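Side-chain contacts in integron gene cassette protein HFX_CASS2 (Uncultured bacterium, PDB 3FXH), which is of unknown function but is an all-helical protein encoded by a mobile integron gene cassette and forms a two-chain assembly: residues H46-R50 with D51-E55; K113-A116 with L117-A120. All blocks are in the same frame, centred on the assembly; numbering follows the deposited sequence.

Following the chain from its N terminus, interaction 1 (46-50 with 51-55) comes first, where the loop after helix 24-43 turns into helix 50-58. Interaction 2 (113-116 with 117-120) opens much later, where the loop after helix 88-102 enters helix 116-131. The two are in series and neither nests nor crosses; each is local, closing about one turn at the start of its helix. In space their centres lie about 7 Å apart, and the two helix starts are joined directly: M48 O and A116 N are 2.8 Å apart, a probable hydrogen bond, and F53 CB rests on A116 CB at 3.4 Å. Helices 50-58 and 116-131 are thereby tied together at their N termini.

Interaction 1: residues H46-R50 with D51-E55; sequences HSMTR and DQFHE
T49 and Q52 meet at the N-cap of helix 50-58, where T49 OG1 accepts the backbone N-H of Q52 at 3.2 Å in a fairly straight bond (161°). The hydroxyl reaches this amide because chi1 of 66° sets OG1 between the backbone N and the carbonyl carbon of T49. Q52 does not return a side-chain bond to the T49 amide, but a water does the linking: it accepts from T49 N and donates to Q52 OE1. The Q52 chain is extended, and its OE1 comes to M48 CG at 3.4 Å, the two side chains crossing at about a right angle.

On the buried face M48, a selenomethionine, reaches across to F53. With CG anti to the backbone N (chi1 178°) and a bend at chi3, SE lies against F53 CB at 3.7 Å. It also stands at the edge of the ring, 5.5 Å from the centroid, a Met-aromatic contact; F62, from helix 62-69, meets both residues. The R50 guanidinium makes a salt bridge with E108 OE1 and donates to the carbonyl of K113. T49 O accepts F53 N at 3.0 Å, and R50 O follows by accepting H54 N at 2.9 Å, while H54 CD2 approaches the same oxygen at 3.2 Å, with R50 O near the plane of the imidazole at the ring edge.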
loop_
_atom_site.group_PDB
_atom_site.type_symbol
_atom_site.label_atom_id
_atom_site.label_comp_id
_atom_site.label_asym_id
_atom_site.label_seq_id
_atom_site.Cartn_x
_atom_site.Cartn_y
_atom_site.Cartn_z
ATOM N N HIS A 46 -3.529 14.270 -5.790
ATOM C CA HIS A 46 -4.576 14.504 -4.798
ATOM C C HIS A 46 -4.061 14.214 -3.400
ATOM O O HIS A 46 -3.140 13.424 -3.202
ATOM C CB HIS A 46 -5.839 13.675 -5.083
ATOM C CG HIS A 46 -6.406 13.904 -6.448
ATOM N ND1 HIS A 46 -6.959 15.107 -6.829
ATOM C CD2 HIS A 46 -6.482 13.093 -7.531
ATOM C CE1 HIS A 46 -7.359 15.027 -8.087
ATOM N NE2 HIS A 46 -7.085 13.816 -8.535
ATOM N N SER A 47 -4.678 14.860 -2.426
ATOM C CA SER A 47 -4.202 14.793 -1.065
ATOM C C SER A 47 -5.413 14.894 -0.162
ATOM O O SER A 47 -6.477 15.340 -0.589
ATOM C CB SER A 47 -3.272 15.987 -0.804
ATOM O OG SER A 47 -2.460 15.773 0.332
HETATM N N MSE A 48 -5.249 14.508 1.095
HETATM C CA MSE A 48 -6.291 14.761 2.082
HETATM C C MSE A 48 -5.636 15.210 3.380
HETATM O O MSE A 48 -4.539 14.756 3.703
HETATM C CB MSE A 48 -7.123 13.497 2.319
HETATM C CG MSE A 48 -8.222 13.661 3.386
HETATM SE SE MSE A 48 -9.281 12.021 3.485
HETATM C CE MSE A 48 -10.270 12.162 1.772
ATOM N N THR A 49 -6.307 16.087 4.121
ATOM C CA THR A 49 -5.781 16.542 5.406
ATOM C C THR A 49 -6.023 15.474 6.470
ATOM O O THR A 49 -6.976 14.710 6.385
ATOM C CB THR A 49 -6.428 17.862 5.850
ATOM O OG1 THR A 49 -7.816 17.647 6.127
ATOM C CG2 THR A 49 -6.279 18.932 4.769
ATOM N N ARG A 50 -5.159 15.398 7.471
ATOM C CA ARG A 50 -5.380 14.417 8.531
ATOM C C ARG A 50 -6.738 14.657 9.201
ATOM O O ARG A 50 -7.448 13.713 9.565
ATOM C CB ARG A 50 -4.240 14.444 9.553
ATOM C CG ARG A 50 -4.155 15.707 10.395
ATOM C CD ARG A 50 -3.014 15.589 11.396
ATOM N NE ARG A 50 -1.704 15.626 10.745
ATOM C CZ ARG A 50 -0.586 15.165 11.296
ATOM N NH1 ARG A 50 -0.618 14.615 12.504
ATOM N NH2 ARG A 50 0.570 15.261 10.644
ATOM N N ASP A 51 -7.122 15.920 9.336
ATOM C CA ASP A 51 -8.371 16.221 10.028
ATOM C C ASP A 51 -9.574 15.643 9.282
ATOM O O ASP A 51 -10.456 15.039 9.890
ATOM C CB ASP A 51 -8.533 17.726 10.282
ATOM C CG ASP A 51 -7.949 18.158 11.625
ATOM O OD1 ASP A 51 -7.029 17.475 12.128
ATOM O OD2 ASP A 51 -8.413 19.174 12.182
ATOM N N GLN A 52 -9.602 15.813 7.965
ATOM C CA GLN A 52 -10.703 15.267 7.185
ATOM C C GLN A 52 -10.663 13.743 7.190
ATOM O O GLN A 52 -11.705 13.095 7.266
ATOM C CB GLN A 52 -10.688 15.795 5.750
ATOM C CG GLN A 52 -11.844 15.285 4.923
ATOM C CD GLN A 52 -11.859 15.849 3.523
ATOM O OE1 GLN A 52 -10.882 15.721 2.777
ATOM N NE2 GLN A 52 -12.967 16.485 3.155
ATOM N N PHE A 53 -9.465 13.165 7.109
ATOM C CA PHE A 53 -9.360 11.719 7.106
ATOM C C PHE A 53 -9.907 11.129 8.409
ATOM O O PHE A 53 -10.668 10.166 8.384
ATOM C CB PHE A 53 -7.932 11.218 6.856
ATOM C CG PHE A 53 -7.804 9.734 7.056
ATOM C CD1 PHE A 53 -8.274 8.862 6.094
ATOM C CD2 PHE A 53 -7.313 9.217 8.247
ATOM C CE1 PHE A 53 -8.222 7.493 6.296
ATOM C CE2 PHE A 53 -7.255 7.859 8.463
ATOM C CZ PHE A 53 -7.709 6.988 7.484
ATOM N N HIS A 54 -9.533 11.713 9.548
ATOM C CA HIS A 54 -10.001 11.196 10.832
ATOM C C HIS A 54 -11.511 11.379 11.015
ATOM O O HIS A 54 -12.182 10.532 11.610
ATOM C CB HIS A 54 -9.208 11.812 12.003
ATOM C CG HIS A 54 -7.851 11.207 12.176
ATOM N ND1 HIS A 54 -7.660 9.947 12.707
ATOM C CD2 HIS A 54 -6.620 11.669 11.850
ATOM C CE1 HIS A 54 -6.369 9.658 12.698
ATOM N NE2 HIS A 54 -5.717 10.687 12.185
ATOM N N GLU A 55 -12.041 12.479 10.491
ATOM C CA GLU A 55 -13.476 12.748 10.570
ATOM C C GLU A 55 -14.271 11.729 9.746
ATOM O O GLU A 55 -15.205 11.098 10.244
ATOM C CB GLU A 55 -13.765 14.178 10.097
ATOM C CG GLU A 55 -15.231 14.504 9.871
ATOM C CD GLU A 55 -15.451 15.968 9.509
ATOM O OE1 GLU A 55 -14.511 16.772 9.692
ATOM O OE2 GLU A 55 -16.561 16.314 9.042
HETATM O O HOH W 1 -8.746 17.338 2.887
#

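Interaction 2: residues K113-A116 with L117-A120; sequences KSNA and LLLA
N115 caps the start of helix 116-131, its side-chain carbonyl turned onto the amide of L117. The bond from L117 N to N115 OD1 is 3.0 Å long and bent (144° at the hydrogen), and the amide lies above the plane of the side-chain carbonyl. CG of N115 is anti to the backbone N (chi1 -169°), which carries the carboxamide forward along the chain. L117 packs its CB against the same oxygen at 3.2 Å, while the rest of its side chain meets I38 and V42 of helix 24-43.

At L118 the backbone N donates to N115 O at 3.0 Å, again from above the carbonyl plane, and closes the first turn. The leucine side chain folds back over the cap, with CD1 3.9 Å from N115 CB, and also packs on D43 of the second subunit. L119 sets its CB 3.4 Å from A116 O, and its side chain touches F53 and H54 of helix 50-58. A120 N then donates to A116 O at 3.0 Å, in an ordinary helical bond.

N115 OD1 accepts M48 N as well as L117 N, and ND2 donates to H46 O, so both ends of the carboxamide are held and its flip is settled. With an alanine at this position, the amides of L117 and M48 and the carbonyl of H46 would probably lose these partners, leaving the loop held to the helix start by less, with the backbone pair of M48 and A116 remaining. One neutral amide thus serves two jobs, capping a helix through its oxygen and gripping a neighbouring loop through both polar atoms.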
loop_
_atom_site.group_PDB
_atom_site.type_symbol
_atom_site.label_atom_id
_atom_site.label_comp_id
_atom_site.label_asym_id
_atom_site.label_seq_id
_atom_site.Cartn_x
_atom_site.Cartn_y
_atom_site.Cartn_z
ATOM N N LYS A 113 3.430 13.063 7.464
ATOM C CA LYS A 113 3.093 14.390 7.947
ATOM C C LYS A 113 1.876 14.982 7.258
ATOM O O LYS A 113 1.000 15.540 7.916
ATOM C CB LYS A 113 4.293 15.341 7.782
ATOM C CG LYS A 113 5.332 15.223 8.874
ATOM C CD LYS A 113 4.782 15.763 10.182
ATOM C CE LYS A 113 5.691 15.443 11.359
ATOM N NZ LYS A 113 4.979 15.671 12.651
ATOM N N SER A 114 1.825 14.869 5.933
ATOM C CA SER A 114 0.931 15.725 5.151
ATOM C C SER A 114 -0.290 15.042 4.537
ATOM O O SER A 114 -1.425 15.426 4.799
ATOM C CB SER A 114 1.715 16.428 4.047
ATOM O OG SER A 114 2.799 17.156 4.596
ATOM N N ASN A 115 -0.047 14.063 3.684
ATOM C CA ASN A 115 -1.111 13.490 2.893
ATOM C C ASN A 115 -1.741 12.284 3.600
ATOM O O ASN A 115 -1.161 11.192 3.621
ATOM C CB ASN A 115 -0.573 13.091 1.516
ATOM C CG ASN A 115 -1.678 12.725 0.555
ATOM O OD1 ASN A 115 -2.814 12.502 0.970
ATOM N ND2 ASN A 115 -1.358 12.668 -0.735
ATOM N N ALA A 116 -2.924 12.497 4.182
ATOM C CA ALA A 116 -3.623 11.443 4.918
ATOM C C ALA A 116 -4.098 10.283 4.034
ATOM O O ALA A 116 -4.431 9.213 4.551
ATOM C CB ALA A 116 -4.789 12.017 5.722
ATOM N N LEU A 117 -4.143 10.468 2.715
ATOM C CA LEU A 117 -4.403 9.317 1.838
ATOM C C LEU A 117 -3.357 8.212 2.076
ATOM O O LEU A 117 -3.621 6.996 1.966
ATOM C CB LEU A 117 -4.399 9.758 0.375
ATOM C CG LEU A 117 -5.535 10.692 -0.044
ATOM C CD1 LEU A 117 -5.445 10.971 -1.557
ATOM C CD2 LEU A 117 -6.894 10.084 0.323
ATOM N N LEU A 118 -2.156 8.636 2.428
ATOM C CA LEU A 118 -1.081 7.674 2.658
ATOM C C LEU A 118 -1.236 7.027 4.027
ATOM O O LEU A 118 -0.784 5.903 4.245
ATOM C CB LEU A 118 0.302 8.345 2.514
ATOM C CG LEU A 118 0.499 9.038 1.159
ATOM C CD1 LEU A 118 1.694 9.997 1.169
ATOM C CD2 LEU A 118 0.651 7.962 0.060
ATOM N N LEU A 119 -1.848 7.738 4.971
ATOM C CA LEU A 119 -2.177 7.106 6.245
ATOM C C LEU A 119 -3.219 6.021 5.996
ATOM O O LEU A 119 -3.186 4.944 6.597
ATOM C CB LEU A 119 -2.717 8.142 7.234
ATOM C CG LEU A 119 -3.329 7.692 8.567
ATOM C CD1 LEU A 119 -2.383 6.827 9.379
ATOM C CD2 LEU A 119 -3.761 8.905 9.383
ATOM N N ALA A 120 -4.143 6.306 5.089
ATOM C CA ALA A 120 -5.165 5.317 4.732
ATOM C C ALA A 120 -4.541 4.039 4.180
ATOM O O ALA A 120 -5.033 2.932 4.453
ATOM C CB ALA A 120 -6.148 5.907 3.737
#